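Conserved hypothetical protein (Enterococcus faecalis, PDB 1Z6M) is of unknown function but has a thioredoxin-like fold and carries a CxxC pattern at a helix start, consistent with a thiol-disulfide role that remains unproven. Local coordinates at residues 102-105 against 106-109; 116-119 against 120-124. One frame throughout, in Å; residues are numbered along the deposited sequence.

Contact 1 of 2, residues 102-105 against 106-109; sequences FATQ and DEWG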
ATOM      1  N   PHE A 102       5.431   9.227   1.568  1.00 10.96           N
ATOM      2  CA  PHE A 102       4.173   9.889   1.870  1.00 11.28           C
ATOM      3  C   PHE A 102       4.389  11.281   2.466  1.00 11.63           C
ATOM      4  O   PHE A 102       3.672  12.228   2.118  1.00 11.97           O
ATOM      5  CB  PHE A 102       3.328   9.030   2.812  1.00 11.46           C
ATOM      6  CG  PHE A 102       2.535   7.936   2.113  1.00 10.41           C
ATOM      7  CD1 PHE A 102       2.657   6.611   2.507  1.00 11.19           C
ATOM      8  CD2 PHE A 102       1.663   8.238   1.077  1.00 11.21           C
ATOM      9  CE1 PHE A 102       1.927   5.601   1.888  1.00 10.57           C
ATOM     10  CE2 PHE A 102       0.921   7.241   0.450  1.00 10.89           C
ATOM     11  CZ  PHE A 102       1.053   5.924   0.866  1.00 10.88           C
ATOM     12  N   ALA A 103       5.368  11.415   3.357  1.00 11.62           N
ATOM     13  CA  ALA A 103       5.615  12.715   3.972  1.00 11.92           C
ATOM     14  C   ALA A 103       6.065  13.770   2.958  1.00 11.77           C
ATOM     15  O   ALA A 103       5.862  14.963   3.174  1.00 12.90           O
ATOM     16  CB  ALA A 103       6.647  12.591   5.069  1.00 12.26           C
ATOM     17  N   THR A 104       6.683  13.327   1.865  1.00 11.86           N
ATOM     18  CA  THR A 104       7.181  14.216   0.819  1.00 12.02           C
ATOM     19  C   THR A 104       6.321  14.216  -0.452  1.00 12.02           C
ATOM     20  O   THR A 104       6.724  14.761  -1.480  1.00 12.07           O
ATOM     21  CB  THR A 104       8.636  13.852   0.441  1.00 11.57           C
ATOM     22  OG1 THR A 104       8.703  12.483  -0.007  1.00 11.57           O
ATOM     23  CG2 THR A 104       9.591  14.077   1.643  1.00 11.78           C
ATOM     24  N   GLN A 105       5.114  13.655  -0.362  1.00 11.85           N
ATOM     25  CA  GLN A 105       4.272  13.400  -1.532  1.00 11.79           C
ATOM     26  C   GLN A 105       4.039  14.622  -2.417  1.00 12.17           C
ATOM     27  O   GLN A 105       4.024  14.512  -3.645  1.00 12.31           O
ATOM     28  CB  GLN A 105       2.929  12.800  -1.092  1.00 11.16           C
ATOM     29  CG  GLN A 105       2.075  12.264  -2.229  1.00 11.16           C
ATOM     30  CD  GLN A 105       0.770  11.736  -1.715  1.00 10.20           C
ATOM     31  OE1 GLN A 105      -0.160  12.501  -1.450  1.00 12.12           O
ATOM     32  NE2 GLN A 105       0.706  10.422  -1.516  1.00 10.21           N
ATOM     33  N   ASP A 106       3.857  15.786  -1.802  1.00 12.92           N
ATOM     34  CA  ASP A 106       3.612  17.004  -2.583  1.00 14.44           C
ATOM     35  C   ASP A 106       4.856  17.549  -3.273  1.00 14.98           C
ATOM     36  O   ASP A 106       4.745  18.314  -4.229  1.00 15.90           O
ATOM     37  CB  ASP A 106       2.965  18.076  -1.715  1.00 15.23           C
ATOM     38  CG  ASP A 106       1.641  17.625  -1.147  1.00 16.51           C
ATOM     39  OD1 ASP A 106       0.767  17.214  -1.938  1.00 17.14           O
ATOM     40  OD2 ASP A 106       1.488  17.661   0.087  1.00 18.94           O
ATOM     41  N   GLU A 107       6.026  17.149  -2.783  1.00 15.28           N
ATOM     42  CA  GLU A 107       7.306  17.586  -3.340  1.00 15.90           C
ATOM     43  C   GLU A 107       7.643  16.855  -4.622  1.00 15.18           C
ATOM     44  O   GLU A 107       8.071  17.480  -5.586  1.00 16.60           O
ATOM     45  CB  GLU A 107       8.443  17.408  -2.328  1.00 16.25           C
ATOM     46  CG  GLU A 107       8.335  18.345  -1.136  1.00 17.85           C
ATOM     47  CD  GLU A 107       9.488  18.212  -0.149  1.00 18.02           C
ATOM     48  OE1 GLU A 107      10.538  17.607  -0.484  1.00 22.10           O
ATOM     49  OE2 GLU A 107       9.358  18.746   0.973  1.00 22.50           O
ATOM     50  N   TRP A 108       7.476  15.533  -4.632  1.00 14.27           N
ATOM     51  CA  TRP A 108       7.831  14.743  -5.818  1.00 13.47           C
ATOM     52  C   TRP A 108       6.607  14.402  -6.676  1.00 13.02           C
ATOM     53  O   TRP A 108       6.747  14.062  -7.860  1.00 13.03           O
ATOM     54  CB  TRP A 108       8.598  13.467  -5.427  1.00 13.28           C
ATOM     55  CG  TRP A 108       7.864  12.589  -4.457  1.00 11.74           C
ATOM     56  CD1 TRP A 108       8.022  12.550  -3.099  1.00 12.91           C
ATOM     57  CD2 TRP A 108       6.863  11.608  -4.775  1.00 11.27           C
ATOM     58  NE1 TRP A 108       7.171  11.611  -2.550  1.00 11.33           N
ATOM     59  CE2 TRP A 108       6.442  11.031  -3.557  1.00 11.37           C
ATOM     60  CE3 TRP A 108       6.269  11.179  -5.972  1.00 10.87           C
ATOM     61  CZ2 TRP A 108       5.454  10.044  -3.500  1.00 11.47           C
ATOM     62  CZ3 TRP A 108       5.286  10.190  -5.916  1.00 11.05           C
ATOM     63  CH2 TRP A 108       4.894   9.635  -4.691  1.00 10.96           C
ATOM     64  N   GLY A 109       5.412  14.530  -6.102  1.00 13.05           N
ATOM     65  CA  GLY A 109       4.197  14.036  -6.755  1.00 13.01           C
ATOM     66  C   GLY A 109       3.793  14.782  -8.009  1.00 13.67           C
ATOM     67  O   GLY A 109       3.002  14.284  -8.800  1.00 14.01           O
TER
HETATM   68  O   HOH W   1       4.142  16.622   1.000  1.00 19.44           O
HETATM   69  O   HOH W   2      -0.449  14.887  -2.583  1.00 14.47           O

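Contact 2 of 2, residues 116-119 against 120-124; sequences VATY and AEKNL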
ATOM      1  N   VAL A 116      10.946  12.375 -10.811  1.00 13.08           N
ATOM      2  CA  VAL A 116      10.576  11.581  -9.646  1.00 12.50           C
ATOM      3  C   VAL A 116      11.708  10.593  -9.343  1.00 12.80           C
ATOM      4  O   VAL A 116      12.079  10.415  -8.186  1.00 12.76           O
ATOM      5  CB  VAL A 116       9.241  10.828  -9.831  1.00 12.41           C
ATOM      6  CG1 VAL A 116       8.967   9.940  -8.622  1.00 12.21           C
ATOM      7  CG2 VAL A 116       8.094  11.799 -10.034  1.00 12.96           C
ATOM      8  N   ALA A 117      12.257   9.961 -10.379  1.00 12.88           N
ATOM      9  CA  ALA A 117      13.396   9.059 -10.214  1.00 13.04           C
ATOM     10  C   ALA A 117      14.595   9.769  -9.584  1.00 13.57           C
ATOM     11  O   ALA A 117      15.224   9.253  -8.651  1.00 13.90           O
ATOM     12  CB  ALA A 117      13.776   8.428 -11.563  1.00 13.26           C
ATOM     13  N   THR A 118      14.893  10.966 -10.079  1.00 13.92           N
ATOM     14  CA  THR A 118      15.993  11.765  -9.561  1.00 14.80           C
ATOM     15  C   THR A 118      15.747  12.108  -8.094  1.00 14.05           C
ATOM     16  O   THR A 118      16.658  12.031  -7.282  1.00 14.60           O
ATOM     17  CB  THR A 118      16.176  13.031 -10.422  1.00 15.01           C
ATOM     18  OG1 THR A 118      16.518  12.628 -11.755  1.00 17.15           O
ATOM     19  CG2 THR A 118      17.286  13.935  -9.877  1.00 16.99           C
ATOM     20  N   TYR A 119      14.511  12.462  -7.764  1.00 13.68           N
ATOM     21  CA  TYR A 119      14.149  12.764  -6.379  1.00 13.03           C
ATOM     22  C   TYR A 119      14.327  11.534  -5.482  1.00 13.35           C
ATOM     23  O   TYR A 119      14.859  11.636  -4.370  1.00 13.27           O
ATOM     24  CB  TYR A 119      12.710  13.273  -6.307  1.00 13.39           C
ATOM     25  CG  TYR A 119      12.315  13.827  -4.953  1.00 12.34           C
ATOM     26  CD1 TYR A 119      12.328  15.199  -4.711  1.00 13.15           C
ATOM     27  CD2 TYR A 119      11.928  12.977  -3.912  1.00 13.69           C
ATOM     28  CE1 TYR A 119      11.954  15.710  -3.474  1.00 13.62           C
ATOM     29  CE2 TYR A 119      11.560  13.475  -2.675  1.00 14.65           C
ATOM     30  CZ  TYR A 119      11.576  14.839  -2.460  1.00 14.06           C
ATOM     31  OH  TYR A 119      11.213  15.315  -1.220  1.00 14.76           O
ATOM     32  N   ALA A 120      13.893  10.372  -5.955  1.00 13.12           N
ATOM     33  CA  ALA A 120      14.078   9.141  -5.178  1.00 13.63           C
ATOM     34  C   ALA A 120      15.555   8.903  -4.880  1.00 13.91           C
ATOM     35  O   ALA A 120      15.922   8.536  -3.762  1.00 13.83           O
ATOM     36  CB  ALA A 120      13.463   7.936  -5.888  1.00 13.45           C
ATOM     37  N   GLU A 121      16.393   9.151  -5.878  1.00 14.28           N
ATOM     38  CA  GLU A 121      17.822   8.896  -5.782  1.00 15.32           C
ATOM     39  C   GLU A 121      18.542   9.956  -4.963  1.00 15.79           C
ATOM     40  O   GLU A 121      19.294   9.626  -4.038  1.00 17.43           O
ATOM     41  CB  GLU A 121      18.421   8.781  -7.188  1.00 15.20           C
ATOM     42  CG  GLU A 121      17.944   7.519  -7.893  1.00 16.03           C
ATOM     43  CD  GLU A 121      18.041   7.566  -9.408  1.00 17.04           C
ATOM     44  OE1 GLU A 121      18.618   8.521  -9.976  1.00 20.33           O
ATOM     45  OE2 GLU A 121      17.534   6.617 -10.038  1.00 17.58           O
ATOM     46  N   LYS A 122      18.313  11.223  -5.292  1.00 15.84           N
ATOM     47  CA  LYS A 122      19.086  12.324  -4.707  1.00 16.56           C
ATOM     48  C   LYS A 122      18.488  12.880  -3.419  1.00 16.68           C
ATOM     49  O   LYS A 122      19.226  13.285  -2.516  1.00 18.05           O
ATOM     50  CB  LYS A 122      19.258  13.449  -5.724  1.00 16.87           C
ATOM     51  CG  LYS A 122      20.110  13.057  -6.918  1.00 18.67           C
ATOM     52  CD  LYS A 122      20.456  14.246  -7.783  1.00 20.79           C
ATOM     53  CE  LYS A 122      21.351  13.825  -8.939  1.00 21.38           C
ATOM     54  NZ  LYS A 122      21.844  14.990  -9.725  1.00 24.06           N
ATOM     55  N   ASN A 123      17.161  12.939  -3.356  1.00 15.85           N
ATOM     56  CA  ASN A 123      16.475  13.497  -2.188  1.00 15.89           C
ATOM     57  C   ASN A 123      16.110  12.454  -1.142  1.00 15.53           C
ATOM     58  O   ASN A 123      16.086  12.758   0.048  1.00 16.48           O
ATOM     59  CB  ASN A 123      15.236  14.303  -2.602  1.00 15.56           C
ATOM     60  CG  ASN A 123      15.575  15.514  -3.465  1.00 16.72           C
ATOM     61  OD1 ASN A 123      15.500  16.663  -3.015  1.00 18.78           O
ATOM     62  ND2 ASN A 123      15.945  15.264  -4.710  1.00 16.71           N
ATOM     63  N   LEU A 124      15.818  11.230  -1.571  1.00 15.51           N
ATOM     64  CA  LEU A 124      15.451  10.184  -0.619  1.00 15.64           C
ATOM     65  C   LEU A 124      16.547   9.145  -0.416  1.00 15.90           C
ATOM     66  O   LEU A 124      16.453   8.326   0.482  1.00 16.48           O
ATOM     67  CB  LEU A 124      14.135   9.504  -1.028  1.00 15.40           C
ATOM     68  CG  LEU A 124      12.851  10.342  -1.005  1.00 15.26           C
ATOM     69  CD1 LEU A 124      11.661   9.515  -1.464  1.00 15.40           C
ATOM     70  CD2 LEU A 124      12.604  10.894   0.391  1.00 16.60           C
TER

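Contact 1 of 2, residues 102-105 against 106-109
Thr-104 and Trp-108 meet across the kink where helix 91-103 gives way to the short helix 105-108, in the helical part of this thioredoxin-like fold. Thr-104 is the first residue to leave helical backbone angles and also the N-cap residue of the following helix, although its side chain makes no capping bond.

Backbone hydrogen bonds define the new turn. The carbonyl of Thr-104 takes Glu-107 N at 2.8 Å from its O, with the donor raised 45° out of the carbonyl plane; Trp-108 N adds a weak bond to the same oxygen. One residue further along, Gly-109 N bonds weakly to Gln-105 O.

The indole packs against both residues. With chi1 at 56°, Trp-108 CG stands between its own backbone N and carbonyl carbon, which turns the ring back under the start of the turn. Gln-105 CA then lies 3.4 Å above one face of the Trp-108 ring, offset toward the rim, while Thr-104 OG1 comes to the ring edge, in its plane. Trp-108 NE1 bonds to Met-101 O; Thr-104 OG1 has the carbonyls of Lys-100 and Met-101 as acceptors for its one proton, Lys-100 O the stronger.

Polar contacts carry the turn outward to the rest of the chain. Gln-105 runs extended toward the putative CxxC region, where its NE2 bonds to Val-37 O and weakly to Cys-39 O. Asp-106 OD2 forms a salt bridge with Arg-43, tying helix 105-108 to helix 40-58. A water bridges the kink, accepting from Asp-106 N at 2.9 Å and donating to Ala-103 O at 3.2 Å and to Asp-106 OD2 at 3.0 Å.

Contact 2 of 2, residues 116-119 against 120-124
The last turn of helix 113-123 widens into a pi-type turn at 120-123, and there Tyr-119 and Asn-123 stack on each other. The backbone bonds trace the change. Lys-122 N reaches Thr-118 O at 2.7 Å in a nearly straight bond, the ordinary i to i+4 spacing, as do Ala-120 N to Val-116 O and Glu-121 N to Ala-117 O. Tyr-119 O instead accepts two donors, Asn-123 N at 2.8 Å and Leu-124 N at 3.0 Å; the second, an i to i+5 bond, is the signature of the wider turn.

Tyr-119 swings its ring forward along the helix, CG anti to the backbone N (chi1 -170°). Asn-123 CB sits over the middle of one face, 3.5 Å from the centroid of the Tyr-119 ring and 3° off its normal, a nearly perpendicular CH-pi contact. The amide lies flat beside that carbon: ring and amide planes differ by 1°, with Asn-123 CG 3.5 Å from Tyr-119 CD1. Leu-124 adds an apolar contact, its CG 3.8 Å from Tyr-119 CE2.

One residue earlier, Thr-118 and Lys-122 lie side by side, the methyl CG2 of Thr-118 touching the extended lysine chain at CD.

Two of the polar ends are engaged beyond the helix, Tyr-119 OH with Glu-107 and Glu-121 OE2 with Tyr-85. The flat stack of Asn-123 on one face should hinder rotation of the tyrosine ring, and the hydroxyl bond fixes where its far end lies, while Tyr-119 O gives the N-H groups of Asn-123 and Leu-124 a shared acceptor.

Overall arrangement
Both contacts are local, and they lie in series: contact 1 forms the turn from helix 91-103 into helix 105-108 and closes before contact 2 opens within helix 113-123, so neither nests in nor crosses the other. Their centres are about 11 Å apart, on the same side of the chain's centre. The connection folds helix 113-123 back against the kink: Trp-108 CD1 lies 3.7 Å from Tyr-119 CE2, with ring planes at about 45°, and Thr-104 CB lies 3.4 Å from Tyr-119 OH. Contact 1 faces helix 40-58, at whose start a putative CxxC lies; both contacts also touch helix 77-83, through Met-82 and Arg-78.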